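Local coordinates for rieske iron-sulfur protein soxF (Sulfolobus acidocaldarius, PDB 1JM1) that probably carries electrons in an archaeal respiratory chain, using a [2Fe-2S] cluster held by its soluble Rieske domain, at residues 10-15 with 161-166. Numbering follows the deposited sequence. Where two conformers were deposited one is given.
Sequences FPRYKV and DIYAVG
Asp-161 meets the end of Lys-14, a side chain with two conformers. In the conformer given, Asp-161 OD2 lies 3.2 Å from Lys-14 NZ, a salt bridge whose hydrogen bond is weak. The lysine chain there bends at chi3 (-55°), which brings CE close to the same oxygen. Asp-161 OD1 accepts a hydrogen bond from Asn-17 ND2, so the carboxylate has two partners. Ile-162 contributes its backbone: its O accepts a 2.8 Å hydrogen bond from Val-15 N.

Tyr-163 is the residue most covered by segment 10-15. The guanidinium of Arg-12 lies over one face of its ring, planes 21° apart, in a stacked cation-pi contact. Arg-12 CZ is 4.1 Å from the ring centroid. NE sits above the ring centre, while NH2 comes down near CD1 and CE1. The arginine chain runs extended from CG to NE, and its CG also rests near Tyr-163 CD2. NH1 forms a salt bridge with Asp-154, which would help to fix the guanidinium over the ring. Lys-14 CB packs against Tyr-163 CE2 at 3.7 Å.

Ala-164 is paired with Tyr-13 through both backbone groups, with Tyr-13 N to Ala-164 O at 3.0 Å and Ala-164 N to Tyr-13 O at 2.8 Å. Its CB touches Val-15 CG2. Val-165 places CG1 beside Arg-12 NH1, and its O lies 3.3 Å from Phe-10 CB. Gly-166 CA stands over one face of the Phe-10 ring in a CH-pi contact, offset toward the rim.

Val-165 and Gly-166 both bond to Ile-152 and form a classic beta bulge. Strand 161-167 is the middle strand of a three-stranded antiparallel sheet, between 13-17 and 151-155. Phe-35 of strand 32-36 packs on the face that carries Tyr-13 and Ala-164. The contact lies away from the iron-sulfur cluster and joins the N-terminal strand to the strand pair 151-155 and 161-167.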
loop_
_atom_site.group_PDB
_atom_site.type_symbol
_atom_site.label_atom_id
_atom_site.label_comp_id
_atom_site.label_asym_id
_atom_site.label_seq_id
_atom_site.Cartn_x
_atom_site.Cartn_y
_atom_site.Cartn_z
ATOM N N PHE A 10 -13.587 5.917 -7.914
ATOM C CA PHE A 10 -13.030 4.612 -7.675
ATOM C C PHE A 10 -14.093 3.642 -7.223
ATOM O O PHE A 10 -15.111 4.060 -6.641
ATOM C CB PHE A 10 -11.964 4.646 -6.618
ATOM C CG PHE A 10 -10.576 5.042 -7.085
ATOM C CD1 PHE A 10 -10.208 6.336 -7.319
ATOM C CD2 PHE A 10 -9.614 4.056 -7.264
ATOM C CE1 PHE A 10 -8.954 6.673 -7.690
ATOM C CE2 PHE A 10 -8.312 4.420 -7.626
ATOM C CZ PHE A 10 -7.983 5.724 -7.836
ATOM N N PRO A 11 -13.876 2.342 -7.394
ATOM C CA PRO A 11 -14.757 1.311 -6.801
ATOM C C PRO A 11 -14.502 1.181 -5.330
ATOM O O PRO A 11 -13.434 1.518 -4.800
ATOM C CB PRO A 11 -14.347 0.060 -7.544
ATOM C CG PRO A 11 -12.920 0.276 -7.960
ATOM C CD PRO A 11 -12.750 1.733 -8.139
ATOM N N ARG A 12 -15.497 0.678 -4.626
ATOM C CA ARG A 12 -15.399 0.234 -3.245
ATOM C C ARG A 12 -15.234 -1.283 -3.303
ATOM O O ARG A 12 -16.134 -2.000 -3.691
ATOM C CB ARG A 12 -16.652 0.671 -2.502
ATOM C CG ARG A 12 -16.737 0.221 -1.034
ATOM C CD ARG A 12 -17.991 0.831 -0.407
ATOM N NE ARG A 12 -18.157 0.411 0.985
ATOM C CZ ARG A 12 -17.608 1.050 1.993
ATOM N NH1 ARG A 12 -16.835 2.133 1.871
ATOM N NH2 ARG A 12 -17.837 0.564 3.225
ATOM N N TYR A 13 -14.062 -1.791 -2.918
ATOM C CA TYR A 13 -13.674 -3.183 -3.019
ATOM C C TYR A 13 -13.368 -3.747 -1.660
ATOM O O TYR A 13 -12.533 -3.210 -0.945
ATOM C CB TYR A 13 -12.405 -3.320 -3.925
ATOM C CG TYR A 13 -11.715 -4.651 -3.870
ATOM C CD1 TYR A 13 -12.416 -5.731 -4.443
ATOM C CD2 TYR A 13 -10.473 -4.902 -3.264
ATOM C CE1 TYR A 13 -11.826 -6.990 -4.409
ATOM C CE2 TYR A 13 -9.917 -6.168 -3.205
ATOM C CZ TYR A 13 -10.591 -7.187 -3.796
ATOM O OH TYR A 13 -10.027 -8.485 -3.701
ATOM N N LYS A 14 -13.977 -4.873 -1.276
ATOM C CA LYS A 14 -13.670 -5.507 -0.023
ATOM C C LYS A 14 -12.346 -6.239 -0.085
ATOM O O LYS A 14 -12.176 -7.191 -0.870
ATOM C CB LYS A 14 -14.789 -6.530 0.303
ATOM C CG LYS A 14 -14.604 -7.079 1.724
ATOM C CD LYS A 14 -15.613 -8.213 2.018
ATOM C CE LYS A 14 -17.065 -7.816 1.798
ATOM N NZ LYS A 14 -17.976 -8.873 2.307
ATOM N N VAL A 15 -11.409 -5.843 0.712
ATOM C CA VAL A 15 -10.082 -6.465 0.768
ATOM C C VAL A 15 -10.117 -7.719 1.621
ATOM O O VAL A 15 -9.670 -8.790 1.228
ATOM C CB VAL A 15 -9.016 -5.481 1.287
ATOM C CG1 VAL A 15 -7.659 -6.203 1.391
ATOM C CG2 VAL A 15 -8.886 -4.294 0.393
ATOM N N ASP A 161 -15.481 -5.418 7.880
ATOM C CA ASP A 161 -14.845 -5.493 6.578
ATOM C C ASP A 161 -14.058 -4.244 6.289
ATOM O O ASP A 161 -14.453 -3.105 6.565
ATOM C CB ASP A 161 -15.908 -5.737 5.526
ATOM C CG ASP A 161 -16.457 -7.178 5.569
ATOM O OD1 ASP A 161 -15.766 -8.086 6.011
ATOM O OD2 ASP A 161 -17.625 -7.302 5.130
ATOM N N ILE A 162 -12.883 -4.473 5.695
ATOM C CA ILE A 162 -11.959 -3.423 5.231
ATOM C C ILE A 162 -12.072 -3.278 3.733
ATOM O O ILE A 162 -11.886 -4.274 3.007
ATOM C CB ILE A 162 -10.498 -3.791 5.606
ATOM C CG1 ILE A 162 -10.330 -3.959 7.111
ATOM C CG2 ILE A 162 -9.528 -2.774 5.043
ATOM C CD1 ILE A 162 -9.093 -4.756 7.515
ATOM N N TYR A 163 -12.380 -2.079 3.283
ATOM C CA TYR A 163 -12.558 -1.775 1.873
ATOM C C TYR A 163 -11.423 -0.864 1.374
ATOM O O TYR A 163 -11.002 0.059 2.087
ATOM C CB TYR A 163 -13.878 -1.027 1.651
ATOM C CG TYR A 163 -15.093 -1.903 1.886
ATOM C CD1 TYR A 163 -15.631 -2.079 3.142
ATOM C CD2 TYR A 163 -15.655 -2.628 0.847
ATOM C CE1 TYR A 163 -16.716 -2.891 3.315
ATOM C CE2 TYR A 163 -16.737 -3.456 1.024
ATOM C CZ TYR A 163 -17.274 -3.616 2.280
ATOM O OH TYR A 163 -18.350 -4.413 2.430
ATOM N N ALA A 164 -11.005 -1.090 0.137
ATOM C CA ALA A 164 -10.192 -0.143 -0.600
ATOM C C ALA A 164 -11.135 0.768 -1.385
ATOM O O ALA A 164 -12.055 0.288 -2.027
ATOM C CB ALA A 164 -9.249 -0.887 -1.551
ATOM N N VAL A 165 -10.895 2.072 -1.283
ATOM C CA VAL A 165 -11.822 3.081 -1.846
ATOM C C VAL A 165 -11.161 4.133 -2.699
ATOM O O VAL A 165 -11.869 4.949 -3.301
ATOM C CB VAL A 165 -12.678 3.720 -0.730
ATOM C CG1 VAL A 165 -13.522 2.654 -0.050
ATOM C CG2 VAL A 165 -11.828 4.504 0.266
ATOM N N GLY A 166 -9.831 4.186 -2.768
ATOM C CA GLY A 166 -9.183 5.115 -3.667
ATOM C C GLY A 166 -7.673 4.986 -3.541
ATOM O O GLY A 166 -7.182 4.116 -2.859
#